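Local coordinates for protein inorganic pyrophosphatase (PDB 2PRD) that catalyses the magnesium-dependent hydrolysis of inorganic pyrophosphate to two phosphate ions and works as a homohexamer, at residues G53-I58 against D70-S75; F135-K140 against W149-G154. All coordinates share one frame; numbering follows the deposited sequence.

Interaction 1. Residues G53-I58 against D70-S75; sequences GDYGFI and DGLVLS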
# COMPACT_ATOMS: atom_id res chain seq x y z
N GLY A 53 -12.12 12.01 -0.91
CA GLY A 53 -11.31 12.88 -0.00
C GLY A 53 -11.61 12.34 1.38
O GLY A 53 -12.53 11.48 1.38
N ASP A 54 -10.97 12.80 2.41
CA ASP A 54 -11.20 12.35 3.78
C ASP A 54 -12.51 12.90 4.33
O ASP A 54 -12.75 14.10 4.20
CB ASP A 54 -10.01 12.68 4.75
CG ASP A 54 -8.68 12.29 4.24
OD1 ASP A 54 -8.03 13.07 3.52
OD2 ASP A 54 -8.20 11.17 4.58
N TYR A 55 -13.35 12.04 4.87
CA TYR A 55 -14.66 12.43 5.36
C TYR A 55 -14.82 12.44 6.88
O TYR A 55 -14.45 11.50 7.56
CB TYR A 55 -15.70 11.50 4.68
CG TYR A 55 -17.14 11.81 5.02
CD1 TYR A 55 -17.81 12.82 4.33
CD2 TYR A 55 -17.86 11.12 5.98
CE1 TYR A 55 -19.15 13.13 4.59
CE2 TYR A 55 -19.18 11.39 6.23
CZ TYR A 55 -19.80 12.40 5.54
OH TYR A 55 -21.13 12.72 5.80
N GLY A 56 -15.48 13.51 7.41
CA GLY A 56 -15.60 13.45 8.91
C GLY A 56 -16.65 14.51 9.24
O GLY A 56 -17.34 14.88 8.31
N PHE A 57 -16.63 14.93 10.48
CA PHE A 57 -17.62 15.92 10.93
C PHE A 57 -16.99 17.03 11.69
O PHE A 57 -15.87 16.80 12.19
CB PHE A 57 -18.66 15.15 11.80
CG PHE A 57 -18.16 14.65 13.12
CD1 PHE A 57 -18.06 15.46 14.24
CD2 PHE A 57 -17.81 13.32 13.29
CE1 PHE A 57 -17.59 15.01 15.44
CE2 PHE A 57 -17.33 12.83 14.49
CZ PHE A 57 -17.23 13.67 15.59
N ILE A 58 -17.68 18.18 11.83
CA ILE A 58 -17.12 19.29 12.66
C ILE A 58 -17.61 19.15 14.08
O ILE A 58 -18.83 19.16 14.24
CB ILE A 58 -17.48 20.66 12.04
CG1 ILE A 58 -16.98 20.76 10.59
CG2 ILE A 58 -16.78 21.74 12.91
CD1 ILE A 58 -17.16 22.13 9.93
N ASP A 70 -21.19 17.71 8.41
CA ASP A 70 -20.27 16.81 7.72
C ASP A 70 -19.39 17.51 6.68
O ASP A 70 -19.86 18.53 6.16
CB ASP A 70 -21.12 15.89 6.78
CG ASP A 70 -21.59 14.72 7.60
OD1 ASP A 70 -20.92 14.53 8.63
OD2 ASP A 70 -22.58 14.09 7.21
N GLY A 71 -18.25 16.95 6.33
CA GLY A 71 -17.44 17.62 5.30
C GLY A 71 -16.43 16.69 4.67
O GLY A 71 -16.11 15.68 5.28
N LEU A 72 -15.97 17.10 3.50
CA LEU A 72 -14.97 16.36 2.71
C LEU A 72 -13.69 17.16 2.60
O LEU A 72 -13.74 18.32 2.19
CB LEU A 72 -15.60 16.11 1.34
CG LEU A 72 -15.00 14.90 0.64
CD1 LEU A 72 -15.61 13.62 1.20
CD2 LEU A 72 -15.22 14.97 -0.85
N VAL A 73 -12.54 16.60 2.99
CA VAL A 73 -11.26 17.30 2.97
C VAL A 73 -10.34 16.81 1.87
O VAL A 73 -10.19 15.60 1.65
CB VAL A 73 -10.54 17.05 4.31
CG1 VAL A 73 -9.26 17.86 4.49
CG2 VAL A 73 -11.49 17.32 5.47
N LEU A 74 -9.70 17.77 1.22
CA LEU A 74 -8.73 17.50 0.15
C LEU A 74 -7.41 17.36 0.88
O LEU A 74 -7.05 18.29 1.65
CB LEU A 74 -8.76 18.67 -0.82
CG LEU A 74 -10.13 18.96 -1.43
CD1 LEU A 74 -9.95 19.92 -2.62
CD2 LEU A 74 -10.78 17.68 -1.89
N SER A 75 -6.70 16.24 0.77
CA SER A 75 -5.44 16.08 1.50
C SER A 75 -4.37 15.56 0.53
O SER A 75 -4.82 15.04 -0.48
CB SER A 75 -5.59 14.99 2.58
OG SER A 75 -6.34 13.91 2.01
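Antiparallel strands of the pyrophosphatase β-barrel pair here, D54 with V73 and G56 with G71 as hydrogen-bonded pairs, Y55 with L72 and F57 with D70 as non-hydrogen-bonded ones. The N of V73 reaches the O of D54 at 2.8 Å in a nearly straight bond (168°), and the return bond, D54 N to V73 O, is more bent. G71 N gives to G56 O at 3.0 Å, and G56 N to G71 O in return. Strand 54-57 also pairs with strand 15-22, and strand 70-74 with strand 101-109.

Y55 and D70 lie on the same face of the sheet, and both are predicted active-site residues, for substrate and magnesium respectively. With CG anti to its backbone N (chi1 -177°), the tyrosine ring lies along the partner strand, its CD1 3.5 Å from the O of G71. CD1 of L72 meets the edge of the ring at 3.9 Å. The phenol OH ends beside the D70 carboxylate, whose plane is turned 54° from the ring; the modelled separation is too short to be trusted. D70 OD2 also forms a salt bridge with K104.

On the opposite face, OD2 of D54 accepts from the backbone N of R24 and of L79, and OD1 takes the hydroxyl OG of S75, modelled at a doubtfully short 2.4 Å.

Interaction 2. Residues F135-K140 against W149-G154; sequences FFETYK and WVKVTG. With SO4 (sulfate ion), chain B.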
# COMPACT_ATOMS: atom_id res chain seq x y z
N PHE A 135 -19.34 10.82 -7.33
CA PHE A 135 -19.25 9.85 -6.22
C PHE A 135 -20.54 9.78 -5.46
O PHE A 135 -21.17 8.72 -5.27
CB PHE A 135 -18.05 10.13 -5.30
CG PHE A 135 -18.09 9.34 -4.02
CD1 PHE A 135 -17.63 8.05 -3.96
CD2 PHE A 135 -18.61 9.90 -2.87
CE1 PHE A 135 -17.67 7.35 -2.76
CE2 PHE A 135 -18.69 9.23 -1.68
CZ PHE A 135 -18.19 7.94 -1.61
N PHE A 136 -20.97 10.98 -5.04
CA PHE A 136 -22.22 11.11 -4.28
C PHE A 136 -23.40 10.70 -5.12
O PHE A 136 -24.43 10.27 -4.54
CB PHE A 136 -22.37 12.49 -3.62
CG PHE A 136 -21.52 12.70 -2.42
CD1 PHE A 136 -21.80 12.00 -1.25
CD2 PHE A 136 -20.41 13.52 -2.44
CE1 PHE A 136 -20.97 12.15 -0.13
CE2 PHE A 136 -19.58 13.67 -1.34
CZ PHE A 136 -19.87 12.99 -0.17
N GLU A 137 -23.37 10.77 -6.45
CA GLU A 137 -24.54 10.35 -7.24
C GLU A 137 -24.61 8.89 -7.53
O GLU A 137 -25.66 8.42 -8.00
CB GLU A 137 -24.59 11.18 -8.54
CG GLU A 137 -24.98 12.61 -8.19
CD GLU A 137 -25.12 13.55 -9.37
OE1 GLU A 137 -24.46 13.32 -10.40
OE2 GLU A 137 -25.87 14.54 -9.22
N THR A 138 -23.54 8.11 -7.29
CA THR A 138 -23.59 6.69 -7.62
C THR A 138 -23.30 5.79 -6.44
O THR A 138 -23.60 4.57 -6.53
CB THR A 138 -22.56 6.36 -8.73
OG1 THR A 138 -21.25 6.82 -8.30
CG2 THR A 138 -22.83 7.06 -10.05
N TYR A 139 -22.72 6.31 -5.39
CA TYR A 139 -22.27 5.46 -4.27
C TYR A 139 -23.33 4.75 -3.49
O TYR A 139 -23.04 3.73 -2.84
CB TYR A 139 -21.27 6.17 -3.39
CG TYR A 139 -21.79 6.93 -2.19
CD1 TYR A 139 -22.64 8.00 -2.36
CD2 TYR A 139 -21.37 6.65 -0.91
CE1 TYR A 139 -23.10 8.78 -1.32
CE2 TYR A 139 -21.81 7.41 0.16
CZ TYR A 139 -22.67 8.46 -0.05
OH TYR A 139 -23.11 9.23 1.00
N LYS A 140 -24.57 5.25 -3.60
CA LYS A 140 -25.68 4.63 -2.89
C LYS A 140 -26.65 3.95 -3.85
O LYS A 140 -27.69 3.40 -3.45
CB LYS A 140 -26.34 5.67 -2.01
CG LYS A 140 -25.72 5.93 -0.65
CD LYS A 140 -26.55 6.96 0.08
CE LYS A 140 -26.17 7.26 1.49
NZ LYS A 140 -27.30 8.04 2.14
N TRP A 149 -30.93 7.15 -1.28
CA TRP A 149 -30.83 7.89 -2.55
C TRP A 149 -30.17 9.24 -2.30
O TRP A 149 -30.12 9.65 -1.14
CB TRP A 149 -32.10 8.05 -3.33
CG TRP A 149 -33.21 8.77 -2.63
CD1 TRP A 149 -34.30 8.17 -2.07
CD2 TRP A 149 -33.36 10.18 -2.41
NE1 TRP A 149 -35.11 9.12 -1.50
CE2 TRP A 149 -34.55 10.36 -1.68
CE3 TRP A 149 -32.60 11.30 -2.72
CZ2 TRP A 149 -35.01 11.62 -1.28
CZ3 TRP A 149 -33.05 12.55 -2.31
CH2 TRP A 149 -34.25 12.71 -1.60
N VAL A 150 -29.65 9.79 -3.40
CA VAL A 150 -28.94 11.07 -3.37
C VAL A 150 -28.95 11.84 -4.68
O VAL A 150 -28.74 11.23 -5.73
CB VAL A 150 -27.43 10.85 -3.03
CG1 VAL A 150 -26.70 12.18 -3.14
CG2 VAL A 150 -27.28 10.28 -1.64
N LYS A 151 -29.14 13.15 -4.59
CA LYS A 151 -29.07 14.03 -5.74
C LYS A 151 -28.25 15.26 -5.39
O LYS A 151 -28.43 15.82 -4.30
CB LYS A 151 -30.39 14.44 -6.34
CG LYS A 151 -30.14 14.65 -7.84
CD LYS A 151 -30.69 15.98 -8.33
CE LYS A 151 -30.40 16.13 -9.83
NZ LYS A 151 -31.57 16.68 -10.59
N VAL A 152 -27.34 15.59 -6.28
CA VAL A 152 -26.45 16.73 -6.03
C VAL A 152 -27.11 17.97 -6.66
O VAL A 152 -27.43 18.02 -7.85
CB VAL A 152 -25.01 16.55 -6.49
CG1 VAL A 152 -24.40 17.93 -6.73
CG2 VAL A 152 -24.17 15.78 -5.47
N THR A 153 -27.29 18.94 -5.80
CA THR A 153 -27.92 20.22 -6.13
C THR A 153 -26.99 21.26 -6.67
O THR A 153 -27.37 21.92 -7.65
CB THR A 153 -28.63 20.67 -4.83
OG1 THR A 153 -29.89 20.00 -4.82
CG2 THR A 153 -28.69 22.17 -4.79
N GLY A 154 -25.80 21.45 -6.14
CA GLY A 154 -24.91 22.48 -6.67
C GLY A 154 -23.80 22.77 -5.66
O GLY A 154 -23.77 22.13 -4.64
S SO4 B . -23.80 8.24 4.44
O1 SO4 B . -25.25 8.57 4.25
O2 SO4 B . -23.23 7.82 3.11
O3 SO4 B . -22.93 9.24 5.13
O4 SO4 B . -23.81 7.02 5.35
O HOH W 1 -27.03 16.35 -10.38
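A valine methyl group, CG1 of V150, rests directly on a backbone carbonyl, 3.3 Å from the O of F136 in helix 126-138. The same oxygen lies in the plane of the Y139 ring, at its edge. V150 faces the helix, and its two methyls divide the work: CG1, anti to the backbone N (chi1 175°), goes to F136, while CG2 touches CD of K140 at 3.8 Å, the two side chains crossing at about a right angle. Farther along the strand, CG2 of V152 meets CB of F136 at 4.2 Å, and the F136 side chain continues onto L93 and M95 of strand 84-97.

Polar contacts across the interface are slight. The extended side chain of E137 brings OE2 to the N of V152 in a weak bond of 3.5 Å. A water donates to V152 O at 3.1 Å and to the same OE2, though the latter separation is modelled doubtfully short.

The Y139 ring is held between CG of K140, over the centre of one face, and CE2 of F135, offset on the other. Its OH donates to sulfate O2 at 2.5 Å, and NZ of the extended K140 chain donates to sulfate O1 at 3.0 Å while pairing with E98. An alanine in place of K140 would probably leave E98 without its salt-bridge mate and the sulfate without that donor, and uncover both CG2 of V150 and one face of the Y139 ring. R43 also binds the sulfate. Residues 135-140 and strand 150-156 thus pack together beside a sulfate, probably from the crystallisation liquor, that may mark a phosphate position; Y139 and R43 are predicted substrate ligands, consistent with the pyrophosphatase active site.

Interactions 1 and 2 follow one another along the chain and lie with their centres about 16 Å apart. Their nearest atoms come within about 5 Å without touching, and both reach the same mixed sheet. They converge on one sulfate: 135-140 binds it directly, whereas the Y55 side chain of 53-58 stops about 4 Å away. The F136 side chain lies about 5 Å from that of Y55. Interaction 1 thus brings a predicted magnesium ligand, D70, and a predicted substrate residue, Y55, to the barrel side of the pocket, and interaction 2 a second tyrosine, Y139, from 135-140, probably around the bound pyrophosphate.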